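Local coordinates for protein peptidoglycan D,D-transpeptidase FtsI (Yersinia pestis, PDB 6SYN) that probably cross-links peptidoglycan as a D,D-transpeptidase, a class B penicillin-binding protein whose active site is bound here by an opened penicillin, at residues M257-A262 and R410-M415; L274-Y279 and I286-R291; Y279-H284 and L312-P317; A293-S296 and Q302-S305. All blocks are in the same frame, centred on the assembly; numbering follows the deposited sequence.

All four contacts lie in the penicillin-binding transpeptidase domain. Interaction 1 is the fully buried one, a purely apolar packing of helices 255-264 and 406-416. Interactions 2, 3 and 4 are only partly buried. Interaction 2 alone has hydrogen bonds between its two segments, the backbone pair of a small hairpin. Interaction 3 sets Tyr279, shared with interaction 2, and Val281 of that hairpin against Leu314 of helix 306-314, and interaction 4 is packing round one leucine. Interactions 2 and 4 meet where Asp288 bonds Ser305 and where strands 273-275 and 294-296 pair; each also reaches the bound ligand, through Val289 and Ser304. Met316 and Leu312 of 312-317 pack on 257-262, joining interactions 1 and 3.

Interaction 1 (M257-A262 and R410-M415); sequences MVVMTA and RTVVHM
Val412 meets both Val259 and Met260 in an entirely apolar contact between two helices. Its CG2 lies 3.8 Å from Val259 CG1, the two valine side chains running antiparallel past one another. The same CG2 is 3.7 Å from Met260 CG. Met260 then runs on extended past CG, so that its terminal methyl turns alongside the other branch, with CE 3.7 Å from Val412 CG1. Val412 is thus gripped along both methyls by one methionine.

Sulfur joins at the same methyl of Val259. Met415 SD comes within 3.8 Å of Val259 CG1, which points away from its own backbone N (chi1 169°) and so touches Val412 and Met415 together.

The threonines bond away from the interface. Thr261 OG1 bonds Met257 O at 2.8 Å, a carbonyl that also accepts from Thr261 N on the opposite face of its plane, and Thr411 OG1 bonds Glu270.

The short axes pass 10.0 Å apart at 140°, closer to antiparallel than perpendicular. Val297 and Leu301 of helix 297-303 touch Val259, and Ile380 of helix 370-381 touches Met260, so the pair belongs to a buried helix cluster of the penicillin-binding transpeptidase domain.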
# COMPACT_ATOMS: atom_id res chain seq x y z
N MET A 257 5.78 -2.70 19.91
CA MET A 257 6.88 -1.77 20.27
C MET A 257 6.71 -1.27 21.71
O MET A 257 7.73 -0.98 22.35
CB MET A 257 6.95 -0.58 19.31
CG MET A 257 7.19 -0.98 17.88
SD MET A 257 7.35 0.45 16.79
CE MET A 257 5.63 0.90 16.55
N VAL A 258 5.48 -1.20 22.22
CA VAL A 258 5.24 -0.80 23.64
C VAL A 258 5.80 -1.90 24.55
O VAL A 258 6.50 -1.57 25.53
CB VAL A 258 3.75 -0.54 23.95
CG1 VAL A 258 3.56 -0.16 25.42
CG2 VAL A 258 3.14 0.51 23.04
N VAL A 259 5.49 -3.16 24.23
CA VAL A 259 5.95 -4.36 24.98
C VAL A 259 7.48 -4.38 24.95
O VAL A 259 8.08 -4.63 26.01
CB VAL A 259 5.34 -5.65 24.41
CG1 VAL A 259 6.00 -6.90 24.96
CG2 VAL A 259 3.84 -5.69 24.65
N MET A 260 8.09 -4.09 23.80
CA MET A 260 9.57 -4.07 23.63
C MET A 260 10.18 -3.03 24.57
O MET A 260 11.10 -3.39 25.33
CB MET A 260 9.95 -3.77 22.18
CG MET A 260 9.77 -4.96 21.25
SD MET A 260 9.85 -4.54 19.49
CE MET A 260 9.44 -6.12 18.76
N THR A 261 9.69 -1.80 24.54
CA THR A 261 10.19 -0.67 25.38
C THR A 261 10.13 -1.07 26.86
O THR A 261 11.15 -0.92 27.55
CB THR A 261 9.41 0.62 25.09
OG1 THR A 261 9.38 0.81 23.68
CG2 THR A 261 10.03 1.84 25.74
N ALA A 262 8.98 -1.57 27.31
CA ALA A 262 8.69 -1.90 28.73
C ALA A 262 9.63 -3.00 29.22
O ALA A 262 10.08 -2.92 30.38
CB ALA A 262 7.24 -2.29 28.88
N ARG A 410 12.95 -11.05 19.58
CA ARG A 410 12.57 -12.46 19.25
C ARG A 410 11.53 -12.93 20.26
O ARG A 410 10.54 -13.57 19.83
CB ARG A 410 13.80 -13.37 19.23
CG ARG A 410 13.49 -14.83 18.94
CD ARG A 410 14.70 -15.66 18.54
NE ARG A 410 15.00 -15.50 17.12
CZ ARG A 410 16.17 -15.09 16.60
NH1 ARG A 410 17.20 -14.81 17.39
NH2 ARG A 410 16.29 -14.98 15.29
N THR A 411 11.72 -12.60 21.54
CA THR A 411 10.76 -12.87 22.65
C THR A 411 9.41 -12.24 22.31
O THR A 411 8.39 -12.92 22.54
CB THR A 411 11.30 -12.37 24.00
OG1 THR A 411 12.31 -13.28 24.43
CG2 THR A 411 10.25 -12.28 25.07
N VAL A 412 9.39 -11.00 21.81
CA VAL A 412 8.13 -10.26 21.49
C VAL A 412 7.55 -10.81 20.18
O VAL A 412 6.31 -10.92 20.09
CB VAL A 412 8.36 -8.74 21.42
CG1 VAL A 412 7.11 -8.00 20.95
CG2 VAL A 412 8.81 -8.20 22.76
N VAL A 413 8.39 -11.16 19.21
CA VAL A 413 7.92 -11.87 17.99
C VAL A 413 7.24 -13.16 18.45
O VAL A 413 6.11 -13.43 17.99
CB VAL A 413 9.04 -12.11 16.96
CG1 VAL A 413 8.58 -12.99 15.81
CG2 VAL A 413 9.60 -10.80 16.41
N HIS A 414 7.87 -13.92 19.36
CA HIS A 414 7.29 -15.19 19.88
C HIS A 414 5.94 -14.91 20.56
O HIS A 414 5.01 -15.70 20.33
CB HIS A 414 8.24 -15.96 20.80
CG HIS A 414 7.61 -17.21 21.32
ND1 HIS A 414 6.99 -17.27 22.56
CD2 HIS A 414 7.44 -18.43 20.76
CE1 HIS A 414 6.49 -18.48 22.74
NE2 HIS A 414 6.75 -19.21 21.65
N MET A 415 5.84 -13.83 21.34
CA MET A 415 4.56 -13.34 21.96
C MET A 415 3.51 -13.10 20.87
O MET A 415 2.32 -13.41 21.11
CB MET A 415 4.77 -12.04 22.73
CG MET A 415 5.28 -12.24 24.14
SD MET A 415 5.76 -10.67 24.88
CE MET A 415 6.52 -11.25 26.40

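Interaction 2 (L274-Y279 and I286-R291); sequences LNTLPY and IKDVAR. With CB9 ((2R,4S)-2-[(1R)-1-{[(2S)-2-carboxy-2-phenylacetyl]amino}-2-oxoethyl]-5,5-dimethyl-1,3-thiazolidine-4-carboxylic acid), chain D.
Tyr279 and Ile286 form an antiparallel hydrogen-bonded pair. Ile286 N gives to Tyr279 O at 3.0 Å, while Tyr279 N gives to Ile286 O at 3.3 Å with an N-H...O angle of 161°. Ile286 O also receives the CA-H of Pro278, its CA 3.4 Å away, so the chain stays close just beyond the pair.

Asp288 has its firm partners outside these segments: OD2 bonds Ser305 OG and OD1 bonds Val307 N, at the start of helix 306-314. Thr276 CB only packs near OD2, and its OG1 turns to Tyr292 O. In the other arm, Asn275 OD1 accepts from Leu277 N at 3.1 Å, an Asx turn that bends the chain out of strand 273-275.

Packing surrounds this polar frame. The side chains of Tyr279 and Ile286 run alongside each other in the same direction, with CE1 of the ring 3.9 Å from Ile286 CB. Pro278 CB rests against Lys287 CB, and the lysine's extended chain leads away from there. Arg291 bends at chi2 (86°), bringing its guanidinium back to the turn: Leu277 CD2 sits over the centre of one face, 3.8 Å from CZ.

Beyond Asp288, Val289 CG2 reaches carbon CAM of the ligand's phenyl ring. The Tyr279-Ile286 pair forms the open end of a short beta hairpin, and the chain leaving it brings Val289 to the penicillin pocket.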
# COMPACT_ATOMS: atom_id res chain seq x y z
N LEU A 274 -0.43 -8.12 34.64
CA LEU A 274 -0.96 -6.76 34.94
C LEU A 274 -2.47 -6.83 35.16
O LEU A 274 -3.15 -7.58 34.42
CB LEU A 274 -0.61 -5.81 33.79
CG LEU A 274 0.73 -5.08 33.91
CD1 LEU A 274 1.88 -6.07 33.99
CD2 LEU A 274 0.94 -4.13 32.74
N ASN A 275 -2.97 -6.08 36.15
CA ASN A 275 -4.42 -5.78 36.34
C ASN A 275 -4.90 -5.03 35.08
O ASN A 275 -4.35 -3.95 34.80
CB ASN A 275 -4.65 -4.97 37.62
CG ASN A 275 -6.11 -4.64 37.86
OD1 ASN A 275 -6.73 -3.94 37.08
ND2 ASN A 275 -6.65 -5.14 38.96
N THR A 276 -5.88 -5.59 34.36
CA THR A 276 -6.38 -5.06 33.06
C THR A 276 -7.83 -4.59 33.21
O THR A 276 -8.51 -4.42 32.18
CB THR A 276 -6.17 -6.09 31.95
OG1 THR A 276 -6.53 -7.38 32.45
CG2 THR A 276 -4.75 -6.12 31.44
N LEU A 277 -8.28 -4.34 34.44
CA LEU A 277 -9.64 -3.81 34.74
C LEU A 277 -9.73 -2.35 34.29
O LEU A 277 -8.71 -1.67 34.18
CB LEU A 277 -9.92 -3.94 36.25
CG LEU A 277 -10.07 -5.37 36.75
CD1 LEU A 277 -9.99 -5.42 38.27
CD2 LEU A 277 -11.37 -5.98 36.25
N PRO A 278 -10.95 -1.83 34.01
CA PRO A 278 -11.11 -0.43 33.62
C PRO A 278 -10.58 0.49 34.73
O PRO A 278 -10.79 0.18 35.88
CB PRO A 278 -12.63 -0.26 33.48
CG PRO A 278 -13.14 -1.66 33.23
CD PRO A 278 -12.23 -2.55 34.05
N TYR A 279 -9.87 1.57 34.35
CA TYR A 279 -9.36 2.60 35.29
C TYR A 279 -9.39 3.97 34.60
O TYR A 279 -9.73 4.03 33.39
CB TYR A 279 -7.98 2.22 35.82
CG TYR A 279 -6.81 2.50 34.91
CD1 TYR A 279 -6.69 1.88 33.68
CD2 TYR A 279 -5.78 3.34 35.31
CE1 TYR A 279 -5.60 2.11 32.85
CE2 TYR A 279 -4.68 3.58 34.50
CZ TYR A 279 -4.59 2.97 33.26
OH TYR A 279 -3.51 3.20 32.46
N ILE A 286 -9.98 4.30 30.45
CA ILE A 286 -9.34 3.26 29.60
C ILE A 286 -10.01 1.94 29.95
O ILE A 286 -9.81 1.47 31.08
CB ILE A 286 -7.81 3.18 29.79
CG1 ILE A 286 -7.13 4.54 29.92
CG2 ILE A 286 -7.19 2.35 28.67
CD1 ILE A 286 -7.15 5.37 28.67
N LYS A 287 -10.81 1.38 29.04
CA LYS A 287 -11.38 0.01 29.20
C LYS A 287 -11.07 -0.81 27.95
O LYS A 287 -10.84 -0.22 26.87
CB LYS A 287 -12.87 0.05 29.54
CG LYS A 287 -13.80 0.58 28.46
CD LYS A 287 -15.20 0.02 28.57
CE LYS A 287 -16.17 0.59 27.56
NZ LYS A 287 -17.49 -0.09 27.62
N ASP A 288 -11.06 -2.13 28.12
CA ASP A 288 -10.78 -3.11 27.05
C ASP A 288 -12.10 -3.61 26.47
O ASP A 288 -13.12 -3.58 27.19
CB ASP A 288 -9.91 -4.25 27.59
CG ASP A 288 -8.45 -3.89 27.75
OD1 ASP A 288 -8.02 -2.88 27.16
OD2 ASP A 288 -7.74 -4.62 28.46
N VAL A 289 -12.07 -4.02 25.21
CA VAL A 289 -13.22 -4.66 24.49
C VAL A 289 -13.46 -6.04 25.12
O VAL A 289 -14.56 -6.26 25.67
CB VAL A 289 -12.93 -4.73 22.98
CG1 VAL A 289 -13.79 -5.76 22.25
CG2 VAL A 289 -13.09 -3.36 22.35
N ALA A 290 -12.45 -6.91 25.05
CA ALA A 290 -12.44 -8.22 25.72
C ALA A 290 -12.11 -7.99 27.20
O ALA A 290 -10.93 -7.73 27.51
CB ALA A 290 -11.46 -9.15 25.04
N ARG A 291 -13.14 -8.04 28.05
CA ARG A 291 -13.05 -7.77 29.51
C ARG A 291 -12.25 -8.91 30.17
O ARG A 291 -12.67 -10.08 30.06
CB ARG A 291 -14.48 -7.56 30.06
CG ARG A 291 -14.71 -7.97 31.51
CD ARG A 291 -14.37 -6.89 32.51
NE ARG A 291 -14.55 -7.37 33.87
CZ ARG A 291 -14.90 -6.63 34.91
NH1 ARG A 291 -15.03 -7.20 36.10
NH2 ARG A 291 -15.12 -5.33 34.78
C CB9 D . -6.53 -1.34 18.79
N CB9 D . -8.88 -0.74 19.44
O CB9 D . -6.71 -1.13 17.61
CA CB9 D . -7.63 -1.40 19.84
CB CB9 D . -7.83 -2.87 20.32
CAA CB9 D . -9.95 -5.76 19.66
CAB CB9 D . -11.11 -3.86 18.53
OAD CB9 D . -9.06 -5.44 16.51
OAE CB9 D . -11.85 2.76 20.54
OAF CB9 D . -8.49 1.00 20.80
OAG CB9 D . -7.12 -5.65 17.46
OAH CB9 D . -10.14 2.77 19.27
CAJ CB9 D . -13.94 -1.40 18.14
CAK CB9 D . -13.73 -1.59 19.49
CAL CB9 D . -13.13 -0.54 17.44
CAM CB9 D . -12.71 -0.92 20.14
CAN CB9 D . -12.10 0.14 18.09
NAP CB9 D . -7.48 -3.88 19.31
SAQ CB9 D . -9.57 -3.24 20.71
CAR CB9 D . -8.22 -5.14 17.34
CAS CB9 D . -10.94 2.21 19.97
CAT CB9 D . -9.28 0.33 20.14
CAU CB9 D . -11.86 -0.07 19.44
CAX CB9 D . -8.57 -4.02 18.34
CAY CB9 D . -10.78 0.69 20.20
CAZ CB9 D . -9.83 -4.31 19.22

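Interaction 3 (Y279-H284 and L312-P317); sequences YFVNGH and LALAMP
Leu314 of helix 306-314 buries the most surface here, where it meets Tyr279 and Val281 on the first strand of a tight beta hairpin. A type I' turn from Val281 to His284 reverses the chain, closed by mutual backbone bonds: Val281 N gives to His284 O at 2.9 Å and His284 N to Val281 O at 3.0 Å. Asn282 and Gly283 fill its two central positions with positive phi. Strands 279-281 and 284-286 leave the turn side by side, with Tyr279 and Val281 both turned to the helix.

A single methyl of Leu314 makes the contact. Its CG lies opposite the carbonyl carbon (chi1 -77°), and CD1 projects at the hairpin. Val281 approaches tip to tip, its CG2 branch leading and CG1 pointing away from the backbone N. Tyr279 arrives by another route: chi1 of 80° places its ring between the backbone N and the carbonyl carbon, and the long side chain carries its hydroxyl across to the helix.

That hydroxyl is hydrogen-bonded to Ser310 OG, one turn before Leu314, while Lys311 makes a cation-pi contact with the ring. Ser310, Lys311 and Leu314 of one helix thus all meet the tyrosine. Helix 354-360 adds to the same neighbourhood, Arg357 touching Leu314 and Asp354 touching Val281. Leu314 CD1 ends 3.7 Å from Tyr279 OH and 4.1 Å from Val281 CG2.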
# COMPACT_ATOMS: atom_id res chain seq x y z
N TYR A 279 -9.87 1.57 34.35
CA TYR A 279 -9.36 2.60 35.29
C TYR A 279 -9.39 3.97 34.60
O TYR A 279 -9.73 4.03 33.39
CB TYR A 279 -7.98 2.22 35.82
CG TYR A 279 -6.81 2.50 34.91
CD1 TYR A 279 -6.69 1.88 33.68
CD2 TYR A 279 -5.78 3.34 35.31
CE1 TYR A 279 -5.60 2.11 32.85
CE2 TYR A 279 -4.68 3.58 34.50
CZ TYR A 279 -4.59 2.97 33.26
OH TYR A 279 -3.51 3.20 32.46
N PHE A 280 -9.08 5.02 35.36
CA PHE A 280 -9.17 6.43 34.90
C PHE A 280 -7.76 7.00 34.73
O PHE A 280 -6.85 6.71 35.53
CB PHE A 280 -10.06 7.26 35.82
CG PHE A 280 -11.54 7.05 35.62
CD1 PHE A 280 -12.17 7.51 34.48
CD2 PHE A 280 -12.31 6.40 36.58
CE1 PHE A 280 -13.54 7.32 34.29
CE2 PHE A 280 -13.67 6.21 36.39
CZ PHE A 280 -14.28 6.66 35.25
N VAL A 281 -7.63 7.79 33.67
CA VAL A 281 -6.42 8.56 33.25
C VAL A 281 -6.93 9.97 32.88
O VAL A 281 -7.63 10.10 31.85
CB VAL A 281 -5.71 7.84 32.09
CG1 VAL A 281 -4.53 8.62 31.53
CG2 VAL A 281 -5.28 6.44 32.50
N ASN A 282 -6.68 10.95 33.75
CA ASN A 282 -7.13 12.37 33.60
C ASN A 282 -8.66 12.44 33.52
O ASN A 282 -9.17 13.38 32.86
CB ASN A 282 -6.55 13.04 32.35
CG ASN A 282 -5.04 13.19 32.33
OD1 ASN A 282 -4.45 13.34 31.26
ND2 ASN A 282 -4.41 13.17 33.50
N GLY A 283 -9.38 11.49 34.13
CA GLY A 283 -10.85 11.47 34.17
C GLY A 283 -11.48 10.85 32.92
O GLY A 283 -12.72 10.89 32.82
N HIS A 284 -10.66 10.32 32.00
CA HIS A 284 -11.08 9.49 30.84
C HIS A 284 -10.90 8.00 31.20
O HIS A 284 -9.83 7.66 31.75
CB HIS A 284 -10.29 9.85 29.57
CG HIS A 284 -10.49 11.25 29.09
ND1 HIS A 284 -9.45 12.17 29.06
CD2 HIS A 284 -11.58 11.89 28.61
CE1 HIS A 284 -9.90 13.32 28.58
NE2 HIS A 284 -11.20 13.17 28.30
N LEU A 312 1.75 0.16 30.78
CA LEU A 312 3.18 -0.02 30.40
C LEU A 312 3.78 1.34 30.00
O LEU A 312 4.87 1.67 30.49
CB LEU A 312 3.31 -1.04 29.27
CG LEU A 312 2.93 -2.48 29.61
CD1 LEU A 312 3.13 -3.40 28.41
CD2 LEU A 312 3.70 -3.00 30.81
N ALA A 313 3.08 2.09 29.14
CA ALA A 313 3.42 3.48 28.75
C ALA A 313 3.64 4.34 30.00
O ALA A 313 4.69 5.00 30.07
CB ALA A 313 2.32 4.05 27.90
N LEU A 314 2.69 4.34 30.94
CA LEU A 314 2.63 5.30 32.08
C LEU A 314 3.57 4.88 33.21
O LEU A 314 3.78 5.70 34.12
CB LEU A 314 1.18 5.44 32.57
CG LEU A 314 0.28 6.30 31.69
CD1 LEU A 314 -1.19 6.08 32.01
CD2 LEU A 314 0.62 7.78 31.83
N ALA A 315 4.15 3.67 33.17
CA ALA A 315 5.26 3.26 34.07
C ALA A 315 6.60 3.69 33.46
O ALA A 315 7.65 3.25 33.97
CB ALA A 315 5.22 1.77 34.34
N MET A 316 6.57 4.54 32.43
CA MET A 316 7.79 5.05 31.74
C MET A 316 7.62 6.52 31.39
O MET A 316 6.49 7.01 31.32
CB MET A 316 8.06 4.25 30.46
CG MET A 316 8.30 2.78 30.72
SD MET A 316 8.85 1.87 29.25
CE MET A 316 7.32 1.79 28.32
N PRO A 317 8.73 7.27 31.16
CA PRO A 317 8.66 8.63 30.65
C PRO A 317 8.05 8.65 29.24
O PRO A 317 8.29 7.72 28.48
CB PRO A 317 10.11 9.12 30.57
CG PRO A 317 10.90 8.13 31.40
CD PRO A 317 10.11 6.83 31.38

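Interaction 4 (A293-S296 and Q302-S305); sequences AELS and QKSS. With CB9 ((2R,4S)-2-[(1R)-1-{[(2S)-2-carboxy-2-phenylacetyl]amino}-2-oxoethyl]-5,5-dimethyl-1,3-thiazolidine-4-carboxylic acid), chain D.
With chi1 at -136° and chi2 at 38°, Leu295 sends its CD2 methyl across to the end of helix 297-303, where it lodges between Lys303 and Ser305. CD2 is 3.8 Å from Lys303 CB and again 3.8 Å from Ser305 CB, so one methyl makes the whole contact. The leucine and lysine side chains cross at about a right angle: CD2 touches only the root of Lys303, whose chain bends at chi2 and chi4 and takes NZ away to Tyr292 OH and Gly423 O.

Ser305 turns OG away from its backbone N (chi1 -176°), which leaves CB as its closest approach to the leucine. This hydroxyl is doubly used. It caps helix 306-314 by bonding Gly308 N, and it bonds Asp288 OD2, tying the helix start to the loop 286-291.

Between the two residues that receive the leucine, Ser304 takes up positive phi and its side chain points the other way, into the active site. Ser304 and Asn306 fit the SxN motif of penicillin-binding transpeptidases, which stands beside the SxxK residues Ser252 and Lys255. Ser304 OG accepts a hydrogen bond from the ligand's ring nitrogen NAP at 2.9 Å, and it is also hydrogen-bonded to Lys255 NZ and Lys439 NZ.

Strand 294-296 pairs antiparallel with strand 273-275 through backbone bonds of Leu295 with Leu274 and of Ala293 with Thr276. At its end Ser296 is the N-cap of helix 297-303, its OG bonding Gly299 N.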
# COMPACT_ATOMS: atom_id res chain seq x y z
N ALA A 293 -9.74 -9.51 33.89
CA ALA A 293 -9.37 -9.01 35.23
C ALA A 293 -7.85 -8.80 35.28
O ALA A 293 -7.42 -7.71 35.69
CB ALA A 293 -9.84 -9.97 36.29
N GLU A 294 -7.11 -9.83 34.86
CA GLU A 294 -5.62 -9.86 34.80
C GLU A 294 -5.24 -10.16 33.35
O GLU A 294 -6.13 -10.54 32.58
CB GLU A 294 -5.02 -10.94 35.71
CG GLU A 294 -5.86 -11.28 36.93
CD GLU A 294 -7.03 -12.23 36.71
OE1 GLU A 294 -7.06 -12.91 35.66
OE2 GLU A 294 -7.91 -12.30 37.59
N LEU A 295 -3.96 -10.02 32.99
CA LEU A 295 -3.43 -10.45 31.67
C LEU A 295 -1.90 -10.44 31.71
O LEU A 295 -1.34 -9.40 32.10
CB LEU A 295 -3.97 -9.49 30.60
CG LEU A 295 -4.50 -10.09 29.30
CD1 LEU A 295 -5.25 -11.40 29.51
CD2 LEU A 295 -5.41 -9.09 28.59
N SER A 296 -1.25 -11.56 31.35
CA SER A 296 0.22 -11.64 31.13
C SER A 296 0.60 -10.67 30.01
O SER A 296 -0.31 -10.17 29.32
CB SER A 296 0.67 -13.04 30.82
OG SER A 296 0.29 -13.42 29.50
N GLN A 302 -2.04 -10.64 22.76
CA GLN A 302 -2.97 -11.75 22.36
C GLN A 302 -4.42 -11.25 22.35
O GLN A 302 -5.14 -11.58 21.39
CB GLN A 302 -2.84 -12.91 23.36
CG GLN A 302 -3.74 -14.10 23.07
CD GLN A 302 -3.98 -14.95 24.29
OE1 GLN A 302 -4.19 -14.45 25.39
NE2 GLN A 302 -3.98 -16.26 24.11
N LYS A 303 -4.82 -10.54 23.40
CA LYS A 303 -6.20 -10.01 23.62
C LYS A 303 -6.34 -8.59 23.07
O LYS A 303 -7.49 -8.11 22.96
CB LYS A 303 -6.53 -10.00 25.12
CG LYS A 303 -7.33 -11.19 25.60
CD LYS A 303 -6.84 -12.48 25.01
CE LYS A 303 -7.45 -13.70 25.66
NZ LYS A 303 -8.69 -14.10 24.97
N SER A 304 -5.21 -7.96 22.73
CA SER A 304 -5.10 -6.52 22.40
C SER A 304 -5.66 -5.69 23.57
O SER A 304 -6.72 -5.06 23.41
CB SER A 304 -5.76 -6.20 21.09
OG SER A 304 -5.09 -5.11 20.47
N SER A 305 -4.95 -5.69 24.70
CA SER A 305 -5.33 -4.94 25.93
C SER A 305 -4.87 -3.48 25.81
O SER A 305 -3.65 -3.24 25.75
CB SER A 305 -4.76 -5.60 27.16
OG SER A 305 -5.18 -4.93 28.34
C CB9 D . -6.53 -1.34 18.79
N CB9 D . -8.88 -0.74 19.44
O CB9 D . -6.71 -1.13 17.61
CA CB9 D . -7.63 -1.40 19.84
CB CB9 D . -7.83 -2.87 20.32
CAA CB9 D . -9.95 -5.76 19.66
CAB CB9 D . -11.11 -3.86 18.53
OAD CB9 D . -9.06 -5.44 16.51
OAE CB9 D . -11.85 2.76 20.54
OAF CB9 D . -8.49 1.00 20.80
OAG CB9 D . -7.12 -5.65 17.46
OAH CB9 D . -10.14 2.77 19.27
CAJ CB9 D . -13.94 -1.40 18.14
CAK CB9 D . -13.73 -1.59 19.49
CAL CB9 D . -13.13 -0.54 17.44
CAM CB9 D . -12.71 -0.92 20.14
CAN CB9 D . -12.10 0.14 18.09
NAP CB9 D . -7.48 -3.88 19.31
SAQ CB9 D . -9.57 -3.24 20.71
CAR CB9 D . -8.22 -5.14 17.34
CAS CB9 D . -10.94 2.21 19.97
CAT CB9 D . -9.28 0.33 20.14
CAU CB9 D . -11.86 -0.07 19.44
CAX CB9 D . -8.57 -4.02 18.34
CAY CB9 D . -10.78 0.69 20.20
CAZ CB9 D . -9.83 -4.31 19.22